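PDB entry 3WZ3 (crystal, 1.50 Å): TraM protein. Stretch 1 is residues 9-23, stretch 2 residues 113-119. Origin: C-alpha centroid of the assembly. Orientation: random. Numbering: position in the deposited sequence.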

# COMPACT_ATOMS: atom_id res chain seq x y z
N ASP A 9 1.41 -1.26 16.32
CA ASP A 9 2.24 -0.31 15.61
C ASP A 9 2.42 -0.72 14.15
O ASP A 9 2.35 0.12 13.23
CB ASP A 9 3.61 -0.23 16.29
CG ASP A 9 3.54 0.36 17.69
OD1 ASP A 9 2.77 1.33 17.90
OD2 ASP A 9 4.25 -0.14 18.59
N ALA A 10 2.65 -2.01 13.93
CA ALA A 10 2.82 -2.49 12.55
C ALA A 10 1.51 -2.38 11.77
O ALA A 10 1.52 -1.99 10.59
CB ALA A 10 3.39 -3.91 12.54
N MSE A 11 0.39 -2.69 12.40
CA MSE A 11 -0.88 -2.57 11.68
C MSE A 11 -1.14 -1.14 11.21
O MSE A 11 -1.60 -0.92 10.08
CB MSE A 11 -2.06 -3.07 12.51
CG MSE A 11 -3.26 -3.33 11.63
SE MSE A 11 -4.69 -4.21 12.57
CE MSE A 11 -5.14 -2.75 13.75
N ALA A 12 -0.86 -0.17 12.09
CA ALA A 12 -1.00 1.24 11.76
C ALA A 12 -0.06 1.66 10.61
O ALA A 12 -0.44 2.40 9.72
CB ALA A 12 -0.76 2.10 12.99
N PHE A 13 1.18 1.16 10.63
CA PHE A 13 2.14 1.44 9.55
C PHE A 13 1.55 0.98 8.21
O PHE A 13 1.60 1.70 7.22
CB PHE A 13 3.45 0.71 9.86
CG PHE A 13 4.54 0.94 8.86
CD1 PHE A 13 5.43 2.00 9.02
CD2 PHE A 13 4.72 0.08 7.79
CE1 PHE A 13 6.46 2.20 8.12
CE2 PHE A 13 5.75 0.28 6.88
CZ PHE A 13 6.62 1.35 7.04
N GLY A 14 0.97 -0.21 8.18
CA GLY A 14 0.40 -0.72 6.95
C GLY A 14 -0.81 0.05 6.48
O GLY A 14 -0.95 0.31 5.28
N SER A 15 -1.70 0.42 7.39
CA SER A 15 -2.89 1.15 6.96
C SER A 15 -2.52 2.55 6.48
O SER A 15 -3.11 3.04 5.51
CB SER A 15 -3.98 1.18 8.04
OG SER A 15 -3.50 1.76 9.22
N GLN A 16 -1.54 3.17 7.12
CA GLN A 16 -1.04 4.48 6.68
C GLN A 16 -0.44 4.38 5.28
O GLN A 16 -0.70 5.23 4.42
CB GLN A 16 -0.04 5.03 7.69
CG GLN A 16 -0.67 5.32 9.05
CD GLN A 16 0.33 5.40 10.21
OE1 GLN A 16 1.54 5.36 10.00
NE2 GLN A 16 -0.19 5.50 11.43
N ALA A 17 0.34 3.33 5.03
CA ALA A 17 0.91 3.11 3.71
C ALA A 17 -0.16 2.94 2.65
O ALA A 17 -0.05 3.52 1.57
CB ALA A 17 1.85 1.90 3.71
N LEU A 18 -1.19 2.15 2.94
CA LEU A 18 -2.26 1.96 1.96
C LEU A 18 -2.99 3.26 1.67
O LEU A 18 -3.34 3.54 0.52
CB LEU A 18 -3.27 0.91 2.46
CG LEU A 18 -2.72 -0.51 2.35
CD1 LEU A 18 -3.57 -1.49 3.16
CD2 LEU A 18 -2.71 -0.94 0.89
N ALA A 19 -3.23 4.07 2.70
CA ALA A 19 -3.90 5.36 2.48
C ALA A 19 -3.10 6.23 1.52
O ALA A 19 -3.65 6.83 0.58
CB ALA A 19 -4.11 6.09 3.80
N THR A 20 -1.80 6.32 1.75
CA THR A 20 -0.95 7.12 0.88
C THR A 20 -0.83 6.51 -0.51
O THR A 20 -0.83 7.23 -1.52
CB THR A 20 0.46 7.25 1.50
OG1 THR A 20 0.34 7.78 2.82
CG2 THR A 20 1.32 8.20 0.66
N ALA A 21 -0.74 5.18 -0.58
CA ALA A 21 -0.49 4.52 -1.85
C ALA A 21 -1.62 4.69 -2.85
O ALA A 21 -1.38 4.75 -4.06
CB ALA A 21 -0.24 3.03 -1.61
N PHE A 22 -2.86 4.78 -2.36
CA PHE A 22 -4.00 4.74 -3.25
C PHE A 22 -4.88 5.99 -3.23
O PHE A 22 -5.98 5.98 -3.76
CB PHE A 22 -4.81 3.45 -3.04
CG PHE A 22 -4.04 2.22 -3.39
CD1 PHE A 22 -3.69 1.96 -4.70
CD2 PHE A 22 -3.63 1.34 -2.41
CE1 PHE A 22 -2.94 0.83 -5.03
CE2 PHE A 22 -2.90 0.21 -2.73
CZ PHE A 22 -2.55 -0.05 -4.05
N ASN A 23 -4.34 7.07 -2.68
CA ASN A 23 -4.91 8.41 -2.86
C ASN A 23 -3.94 9.27 -3.64
O ASN A 23 -2.99 9.80 -3.10
CB ASN A 23 -5.29 9.01 -1.51
CG ASN A 23 -6.52 8.33 -0.92
OD1 ASN A 23 -7.65 8.68 -1.26
ND2 ASN A 23 -6.30 7.35 -0.07
N VAL A 113 -9.18 -6.92 -1.05
CA VAL A 113 -8.52 -7.15 0.22
C VAL A 113 -7.02 -7.16 -0.09
O VAL A 113 -6.55 -7.98 -0.87
CB VAL A 113 -8.94 -8.48 0.89
CG1 VAL A 113 -8.13 -8.69 2.16
CG2 VAL A 113 -10.43 -8.45 1.23
N PHE A 114 -6.28 -6.23 0.52
CA PHE A 114 -4.83 -6.23 0.37
C PHE A 114 -4.11 -6.99 1.47
O PHE A 114 -4.39 -6.79 2.65
CB PHE A 114 -4.30 -4.81 0.36
CG PHE A 114 -4.35 -4.15 -0.98
CD1 PHE A 114 -5.55 -3.72 -1.51
CD2 PHE A 114 -3.20 -3.98 -1.71
CE1 PHE A 114 -5.60 -3.11 -2.75
CE2 PHE A 114 -3.23 -3.37 -2.97
CZ PHE A 114 -4.44 -2.95 -3.49
N GLU A 115 -3.20 -7.85 1.07
CA GLU A 115 -2.31 -8.52 2.03
C GLU A 115 -0.97 -7.81 2.00
O GLU A 115 -0.41 -7.59 0.92
CB GLU A 115 -2.16 -10.00 1.71
CG GLU A 115 -1.27 -10.72 2.71
CD GLU A 115 -1.11 -12.15 2.36
OE1 GLU A 115 0.05 -12.63 2.31
OE2 GLU A 115 -2.14 -12.81 2.10
N ILE A 116 -0.47 -7.46 3.18
CA ILE A 116 0.75 -6.71 3.36
C ILE A 116 1.62 -7.46 4.36
O ILE A 116 1.16 -7.78 5.46
CB ILE A 116 0.39 -5.33 3.99
CG1 ILE A 116 -0.58 -4.57 3.08
CG2 ILE A 116 1.64 -4.51 4.29
CD1 ILE A 116 0.03 -4.26 1.80
N THR A 117 2.86 -7.79 4.00
CA THR A 117 3.81 -8.31 4.97
C THR A 117 4.83 -7.22 5.28
O THR A 117 5.49 -6.69 4.36
CB THR A 117 4.51 -9.58 4.54
OG1 THR A 117 3.55 -10.65 4.43
CG2 THR A 117 5.52 -10.01 5.60
N ILE A 118 4.93 -6.87 6.55
CA ILE A 118 5.82 -5.84 7.05
C ILE A 118 6.95 -6.53 7.78
O ILE A 118 6.71 -7.43 8.60
CB ILE A 118 5.08 -4.92 8.02
CG1 ILE A 118 3.99 -4.15 7.26
CG2 ILE A 118 6.05 -3.93 8.68
CD1 ILE A 118 2.99 -3.45 8.15
N GLN A 119 8.19 -6.15 7.48
CA GLN A 119 9.33 -6.69 8.22
C GLN A 119 10.06 -5.59 8.97
O GLN A 119 10.02 -4.43 8.59
CB GLN A 119 10.32 -7.40 7.28
CG GLN A 119 11.01 -6.47 6.28
CD GLN A 119 11.83 -7.23 5.24
OE1 GLN A 119 11.88 -8.46 5.25
NE2 GLN A 119 12.49 -6.50 4.36

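The helix of stretch 1 lies across the strand of stretch 2 and is held there by apolar packing, with no hydrogen bond passing between the two. Their axes come within 9.4 Å of each other, and their N-to-C directions differ by 125°, so the helix runs obliquely against the strand: its early residues meet Ile-118, its later ones Phe-114. Alternation along the strand fixes what it can offer. Phe-114, Ile-116 and Ile-118 point their CA-to-CB bonds toward the helix and are buried, while Glu-115, between the first two, points away and keeps its carboxylate clear of the apolar layer.

Asp-9 stands outside the contact, where a charged side chain costs nothing in desolvation against the strand. Ala-10 begins the contact. Its methyl points toward the strand, with CB 4.4 Å from Ile-118 CD1, and its small side chain is compatible with the close approach, 7.1 Å between Ala-10 CA and Ile-118 CA. The same methyl, Ile-118 CD1, lies 3.2 Å from Ala-10 O. That carbonyl is already occupied within the helix, accepting a hydrogen bond from Gly-14 N at 3.0 Å, so an apolar neighbour does not leave it without a partner.

Met-11, present as selenomethionine, and Ala-12 point away and take no part. Phe-13 returns to the strand side. With chi1 in the t rotamer, it sets its ring so that Ile-118 CD1 meets the edge, near the ring plane, 3.9 Å from Phe-13 CD2. Gly-14 follows, and the absence of a side chain matters here: an ideal CB would point toward the strand and lie only 3.4 Å from Ile-118 CD1, a tight fit. Glycine leaves that space to the isoleucine methyl, which comes within 3.8 Å of Gly-14 N, and Gly-14 CA sits 7.0 Å from Ile-116 CA. Ile-118, extended with chi1 m and chi2 t, thus reaches three helix residues through one terminal methyl and has the largest covered area of any residue in the contact, 80 Å².

Ser-15 points away, and exposed Gln-16 is out of reach, as suits polar side chains. Ala-17 is buried but does not touch the strand. One turn beyond Gly-14, Leu-18 points its CA-to-CB bond toward the strand and spans two strand residues: its CD1 lies 4.3 Å from Ile-116 CG1, and its CD2 lies 4.0 Å from Phe-114 CD2. Leu-18 CA and Phe-114 CA are 8.7 Å apart here, and the longer leucine side chain spans the gap, with both methyls near both strand residues.

Ala-19, Thr-20 and Ala-21 make no contact. Phe-22 closes the contact, its CZ 3.5 Å from Phe-114 CZ. The two rings are oblique, with planes at 51° and centroids 5.0 Å apart; both have chi1 m, and their large apolar rings meet between the two backbones. Beyond them, Asn-23 turns to its own stretch, its ND2 donating to Ala-19 O at 2.8 Å.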